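Local coordinates for protein autolysin E (Staphylococcus aureus, PDB 4PI8) that probably hydrolyses the glycan strands of staphylococcal peptidoglycan as a glycosidase of the lysozyme clan, and binds a NAG-NAM disaccharide, at residues K62-E67 and F215-D220; E92-N97 and A159-A164. The protein carries 1 engineered substitution. All blocks are in the same frame, centred on the assembly; numbering follows the deposited sequence. Where two conformers were deposited one is given.

From the N terminus, the chain first reaches residues 62-67, in the loop leading into helix 67-74, whose partner, residues 215-220, comes only at the end of the last helix, 200-215; interaction 1 thus closes a loop of 147 residues, about half of them helical. Interaction 2 is nested within it: residues 92-97, at the end of helix 84-94, meet residues 159-164 of helix 156-172 across a shorter loop of 61 residues. The first contact ties the tail after the last helix to the loop before helix 67-74, and the second joins two helices. They meet directly, through a salt bridge from Lys62 to Glu92 and the packing of Val63 against Asn97.

Interaction 1: residues K62-E67 and F215-D220; sequences KVPMSE and FGIKKD
Ile217 and Met65 bring together two irregular segments that run in nearly opposite directions, 172° apart. No hydrogen bond links them, so the contact rests on apolar packing. Ile217, which loses more surface to this contact than any other residue, is beta-branched and meets several neighbours at once. Its CG2 lies 3.8 Å from Val63 CG1, the two side chains crossing at about a right angle. On the other branch, CD1 reaches 4.0 Å from Met65 SD and also rests against the carbonyl oxygen of Pro64.

Met65 suits its place because an unbranched, flexible thioether can fold over an aromatic ring. The chain bends at both chi2 and chi3, and the latter, -75°, turns CE over one face of Phe215. This methyl stands 4.0 Å from the centroid of the Phe215 ring, displaced toward the rim, with Phe215 CD2 closest to CE at 3.7 Å. SD approaches the same ring more obliquely, 3.8 Å from Phe215 CG, adding a Met-aromatic contact to the CH-pi one.

Pro64 is the centre of an inverse gamma turn closed by a weak bond from Met65 N to Val63 O, a tight bend that the restricted phi of proline suits. On the opposing side, Gly216 leaves helix 200-215 with a positive phi of 73°, an angle easily adopted without a side chain.

Helix 98-108 lies against this packing: Val98 touches Val63 and Met65, while Ile99 touches Met65 and Ile217. Helix 67-74 borders Phe215 through Glu69, Gln72 and Leu73, and helix 84-94 supplies Gln91, whose side chain accepts the N-H of Val63.

Interaction 2: residues E92-N97 and A159-A164; sequences EKYEVN and AIIGGA
Tyr94 and Ile161 make the central apolar contact between the end of helix 84-94 and helix 156-172. The CG2 methyl of Ile161 sits in the plane of the tyrosine ring at its edge, 3.9 Å from Tyr94 CE2. The same methyl meets the aliphatic part of Lys93, whose chain bends at chi3 (63°) to place Lys93 CE 4.1 Å from Ile161 CG2; a long lysine can thus pack its methylenes here while staying exposed. Within its own segment, Lys93 CB lies over one face of the Tyr94 ring.

Ala164 offers only a methyl, a small group that suits a place where the backbones come close: its CA is 6.8 Å from the CA of Tyr94. Its CB lies 4.1 Å from Tyr94 CD2, approaching the ring obliquely.

A second kind of contact is carbon against helix carbonyl. Ile161 O stands 3.7 Å from Tyr94 CE2, and Val96 CG2 rests 4.0 Å from Ala164 O.

No hydrogen bond joins the two segments, but Arg168, farther along helix 156-172, donates from NE to Tyr94 O, at the last helical residue, and from NH1 to Glu95 O just after it, where the chain leaves the helix with positive phi. Asn97 then caps helix 98-108, its OD1 accepting the N-H of Tyr100. This is helix-helix packing within the region assigned to the endo-beta-N-acetylglucosaminidase family, of the lysozyme clan, with the Ala164 side chain about 13 Å from the bound N-acetylmuramic acid.

Interaction 1: residues K62-E67 and F215-D220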
loop_
_atom_site.group_PDB
_atom_site.type_symbol
_atom_site.label_atom_id
_atom_site.label_comp_id
_atom_site.label_asym_id
_atom_site.label_seq_id
_atom_site.Cartn_x
_atom_site.Cartn_y
_atom_site.Cartn_z
ATOM N N LYS A 62 -15.534 1.097 -3.083
ATOM C CA LYS A 62 -15.212 1.053 -4.507
ATOM C C LYS A 62 -15.501 2.351 -5.184
ATOM O O LYS A 62 -16.246 3.207 -4.635
ATOM C CB LYS A 62 -15.969 -0.034 -5.147
ATOM C CG LYS A 62 -15.646 -1.392 -4.534
ATOM C CD LYS A 62 -16.375 -2.536 -5.206
ATOM C CE LYS A 62 -17.856 -2.501 -4.855
ATOM N NZ LYS A 62 -18.560 -3.647 -5.458
ATOM N N VAL A 63 -14.899 2.537 -6.349
ATOM C CA VAL A 63 -15.103 3.749 -7.108
ATOM C C VAL A 63 -15.579 3.405 -8.531
ATOM O O VAL A 63 -15.232 2.364 -9.103
ATOM C CB VAL A 63 -13.887 4.692 -7.159
ATOM C CG1 VAL A 63 -13.662 5.311 -5.799
ATOM C CG2 VAL A 63 -12.673 3.985 -7.686
ATOM N N PRO A 64 -16.377 4.301 -9.127
ATOM C CA PRO A 64 -16.926 4.096 -10.448
ATOM C C PRO A 64 -15.935 4.447 -11.523
ATOM O O PRO A 64 -15.929 5.541 -12.071
ATOM C CB PRO A 64 -18.159 5.030 -10.445
ATOM C CG PRO A 64 -17.763 6.177 -9.620
ATOM C CD PRO A 64 -16.944 5.520 -8.491
ATOM N N MET A 65 -15.085 3.486 -11.822
ATOM C CA MET A 65 -14.056 3.587 -12.861
ATOM C C MET A 65 -14.225 2.451 -13.817
ATOM O O MET A 65 -14.132 1.298 -13.431
ATOM C CB MET A 65 -12.623 3.553 -12.248
ATOM C CG MET A 65 -12.283 4.806 -11.474
ATOM S SD MET A 65 -11.820 6.236 -12.486
ATOM C CE MET A 65 -10.180 5.695 -12.951
ATOM N N SER A 66 -14.436 2.749 -15.081
ATOM C CA SER A 66 -14.502 1.725 -16.095
ATOM C C SER A 66 -13.127 1.175 -16.477
ATOM O O SER A 66 -12.085 1.798 -16.149
ATOM C CB SER A 66 -15.112 2.286 -17.377
ATOM O OG SER A 66 -14.237 3.258 -17.932
ATOM N N GLU A 67 -13.076 0.047 -17.193
ATOM C CA GLU A 67 -11.799 -0.506 -17.670
ATOM C C GLU A 67 -11.042 0.530 -18.481
ATOM O O GLU A 67 -9.826 0.655 -18.375
ATOM C CB GLU A 67 -12.020 -1.852 -18.420
ATOM C CG GLU A 67 -10.756 -2.463 -19.077
ATOM C CD GLU A 67 -10.994 -3.841 -19.673
ATOM O OE1 GLU A 67 -10.436 -4.100 -20.758
ATOM O OE2 GLU A 67 -11.717 -4.670 -19.067
ATOM N N PHE A 215 -10.822 12.316 -12.879
ATOM C CA PHE A 215 -12.078 11.680 -13.299
ATOM C C PHE A 215 -13.290 12.260 -12.591
ATOM O O PHE A 215 -14.416 11.824 -12.853
ATOM C CB PHE A 215 -11.940 10.165 -13.141
ATOM C CG PHE A 215 -10.940 9.570 -14.090
ATOM C CD1 PHE A 215 -11.219 9.452 -15.454
ATOM C CD2 PHE A 215 -9.684 9.268 -13.673
ATOM C CE1 PHE A 215 -10.247 8.924 -16.312
ATOM C CE2 PHE A 215 -8.710 8.761 -14.533
ATOM C CZ PHE A 215 -9.021 8.572 -15.862
ATOM N N GLY A 216 -13.110 13.169 -11.658
ATOM C CA GLY A 216 -14.235 13.771 -10.958
ATOM C C GLY A 216 -14.882 12.823 -9.977
ATOM O O GLY A 216 -16.124 12.782 -9.817
ATOM N N ILE A 217 -14.063 12.042 -9.294
ATOM C CA ILE A 217 -14.577 11.058 -8.339
ATOM C C ILE A 217 -14.852 11.703 -6.976
ATOM O O ILE A 217 -14.059 12.479 -6.446
ATOM C CB ILE A 217 -13.550 9.893 -8.178
ATOM C CG1 ILE A 217 -13.139 9.261 -9.517
ATOM C CG2 ILE A 217 -14.106 8.812 -7.258
ATOM C CD1 ILE A 217 -14.241 8.638 -10.329
ATOM N N LYS A 218 -15.960 11.311 -6.370
ATOM C CA LYS A 218 -16.294 11.776 -5.021
ATOM C C LYS A 218 -15.599 10.949 -3.939
ATOM O O LYS A 218 -15.643 9.736 -3.988
ATOM C CB LYS A 218 -17.810 11.686 -4.816
ATOM C CG LYS A 218 -18.310 12.639 -3.738
ATOM C CD LYS A 218 -19.597 12.207 -3.035
ATOM C CE LYS A 218 -19.942 13.177 -1.895
ATOM N NZ LYS A 218 -18.772 13.380 -0.981
ATOM N N LYS A 219 -15.058 11.622 -2.954
ATOM C CA LYS A 219 -14.395 10.991 -1.789
ATOM C C LYS A 219 -15.402 10.281 -0.898
ATOM O O LYS A 219 -16.511 10.787 -0.722
ATOM C CB LYS A 219 -13.704 12.062 -0.956
ATOM C CG LYS A 219 -12.490 12.664 -1.617
ATOM C CD LYS A 219 -11.719 13.575 -0.676
ATOM C CE LYS A 219 -12.384 14.937 -0.546
ATOM N NZ LYS A 219 -12.101 15.593 0.768
ATOM N N ASP A 220 -15.009 9.135 -0.320
ATOM C CA ASP A 220 -15.797 8.395 0.645
ATOM C C ASP A 220 -15.447 8.961 2.017
ATOM O O ASP A 220 -14.876 10.052 2.153
ATOM C CB ASP A 220 -15.476 6.861 0.535
ATOM C CG ASP A 220 -16.199 6.160 -0.671
ATOM O OD1 ASP A 220 -17.477 6.115 -0.674
ATOM O OD2 ASP A 220 -15.492 5.616 -1.609
#

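Interaction 2: residues E92-N97 and A159-A164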
loop_
_atom_site.group_PDB
_atom_site.type_symbol
_atom_site.label_atom_id
_atom_site.label_comp_id
_atom_site.label_asym_id
_atom_site.label_seq_id
_atom_site.Cartn_x
_atom_site.Cartn_y
_atom_site.Cartn_z
ATOM N N GLU A 92 -13.750 -5.570 -7.676
ATOM C CA GLU A 92 -15.082 -6.144 -7.465
ATOM C C GLU A 92 -15.027 -7.416 -6.644
ATOM O O GLU A 92 -15.893 -7.602 -5.811
ATOM C CB GLU A 92 -15.779 -6.395 -8.803
ATOM C CG GLU A 92 -15.931 -5.099 -9.663
ATOM C CD GLU A 92 -16.615 -3.968 -8.949
ATOM O OE1 GLU A 92 -17.510 -4.224 -8.122
ATOM O OE2 GLU A 92 -16.336 -2.757 -9.185
ATOM N N LYS A 93 -14.023 -8.253 -6.848
ATOM C CA LYS A 93 -13.960 -9.486 -6.042
ATOM C C LYS A 93 -13.792 -9.215 -4.575
ATOM O O LYS A 93 -14.437 -9.851 -3.729
ATOM C CB LYS A 93 -12.837 -10.376 -6.516
ATOM C CG LYS A 93 -13.068 -11.050 -7.828
ATOM C CD LYS A 93 -11.824 -11.588 -8.532
ATOM C CE LYS A 93 -11.125 -12.654 -7.769
ATOM N NZ LYS A 93 -12.024 -13.827 -7.597
ATOM N N TYR A 94 -12.936 -8.235 -4.240
ATOM C CA TYR A 94 -12.478 -8.047 -2.869
ATOM C C TYR A 94 -12.934 -6.776 -2.235
ATOM O O TYR A 94 -12.610 -6.538 -1.063
ATOM C CB TYR A 94 -10.957 -8.189 -2.777
ATOM C CG TYR A 94 -10.490 -9.553 -3.202
ATOM C CD1 TYR A 94 -10.883 -10.684 -2.500
ATOM C CD2 TYR A 94 -9.690 -9.750 -4.320
ATOM C CE1 TYR A 94 -10.514 -11.962 -2.938
ATOM C CE2 TYR A 94 -9.324 -11.018 -4.701
ATOM C CZ TYR A 94 -9.756 -12.097 -4.030
ATOM O OH TYR A 94 -9.415 -13.390 -4.370
ATOM N N GLU A 95 -13.688 -5.926 -2.936
ATOM C CA GLU A 95 -14.165 -4.659 -2.416
ATOM C C GLU A 95 -12.965 -3.805 -1.963
ATOM O O GLU A 95 -12.831 -3.448 -0.815
ATOM C CB GLU A 95 -15.242 -4.827 -1.315
ATOM C CG GLU A 95 -16.008 -3.567 -1.096
ATOM C CD GLU A 95 -17.044 -3.657 -0.000
ATOM O OE1 GLU A 95 -17.039 -4.722 0.643
ATOM O OE2 GLU A 95 -17.750 -2.662 0.237
ATOM N N VAL A 96 -12.159 -3.455 -2.953
ATOM C CA VAL A 96 -10.945 -2.654 -2.724
ATOM C C VAL A 96 -10.962 -1.518 -3.747
ATOM O O VAL A 96 -11.038 -1.775 -4.961
ATOM C CB VAL A 96 -9.709 -3.467 -2.936
ATOM C CG1 VAL A 96 -8.459 -2.632 -2.763
ATOM C CG2 VAL A 96 -9.604 -4.624 -1.934
ATOM N N ASN A 97 -10.892 -0.292 -3.265
ATOM C CA ASN A 97 -10.894 0.937 -4.126
ATOM C C ASN A 97 -9.858 0.820 -5.244
ATOM O O ASN A 97 -8.677 0.679 -4.921
ATOM C CB ASN A 97 -10.693 2.122 -3.212
ATOM C CG ASN A 97 -10.658 3.450 -3.916
ATOM O OD1 ASN A 97 -9.961 3.622 -4.929
ATOM N ND2 ASN A 97 -11.225 4.462 -3.308
ATOM N N ALA A 159 -0.434 -11.482 -9.547
ATOM C CA ALA A 159 0.087 -10.542 -8.517
ATOM C C ALA A 159 -0.882 -9.399 -8.257
ATOM O O ALA A 159 -0.967 -8.948 -7.095
ATOM C CB ALA A 159 1.408 -10.018 -8.948
ATOM N N ILE A 160 -1.642 -8.981 -9.261
ATOM C CA ILE A 160 -2.643 -7.906 -9.042
ATOM C C ILE A 160 -3.781 -8.445 -8.174
ATOM O O ILE A 160 -4.168 -7.897 -7.142
ATOM C CB ILE A 160 -3.174 -7.390 -10.384
ATOM C CG1 ILE A 160 -2.053 -6.648 -11.102
ATOM C CG2 ILE A 160 -4.340 -6.427 -10.144
ATOM C CD1 ILE A 160 -2.286 -6.431 -12.594
ATOM N N ILE A 161 -4.379 -9.567 -8.569
ATOM C CA ILE A 161 -5.479 -10.169 -7.821
ATOM C C ILE A 161 -5.005 -10.533 -6.439
ATOM O O ILE A 161 -5.747 -10.307 -5.455
ATOM C CB ILE A 161 -6.075 -11.438 -8.531
ATOM C CG1 ILE A 161 -6.663 -11.082 -9.873
ATOM C CG2 ILE A 161 -7.071 -12.192 -7.629
ATOM C CD1 ILE A 161 -7.751 -10.090 -9.856
ATOM N N GLY A 162 -3.853 -11.197 -6.353
ATOM C CA GLY A 162 -3.394 -11.676 -5.058
ATOM C C GLY A 162 -3.028 -10.527 -4.092
ATOM O O GLY A 162 -3.250 -10.663 -2.888
ATOM N N GLY A 163 -2.465 -9.448 -4.609
ATOM C CA GLY A 163 -2.169 -8.315 -3.799
ATOM C C GLY A 163 -3.439 -7.769 -3.205
ATOM O O GLY A 163 -3.494 -7.476 -2.010
ATOM N N ALA A 164 -4.495 -7.577 -3.995
ATOM C CA ALA A 164 -5.770 -7.139 -3.497
ATOM C C ALA A 164 -6.336 -8.041 -2.438
ATOM O O ALA A 164 -6.912 -7.603 -1.412
ATOM C CB ALA A 164 -6.776 -6.941 -4.654
#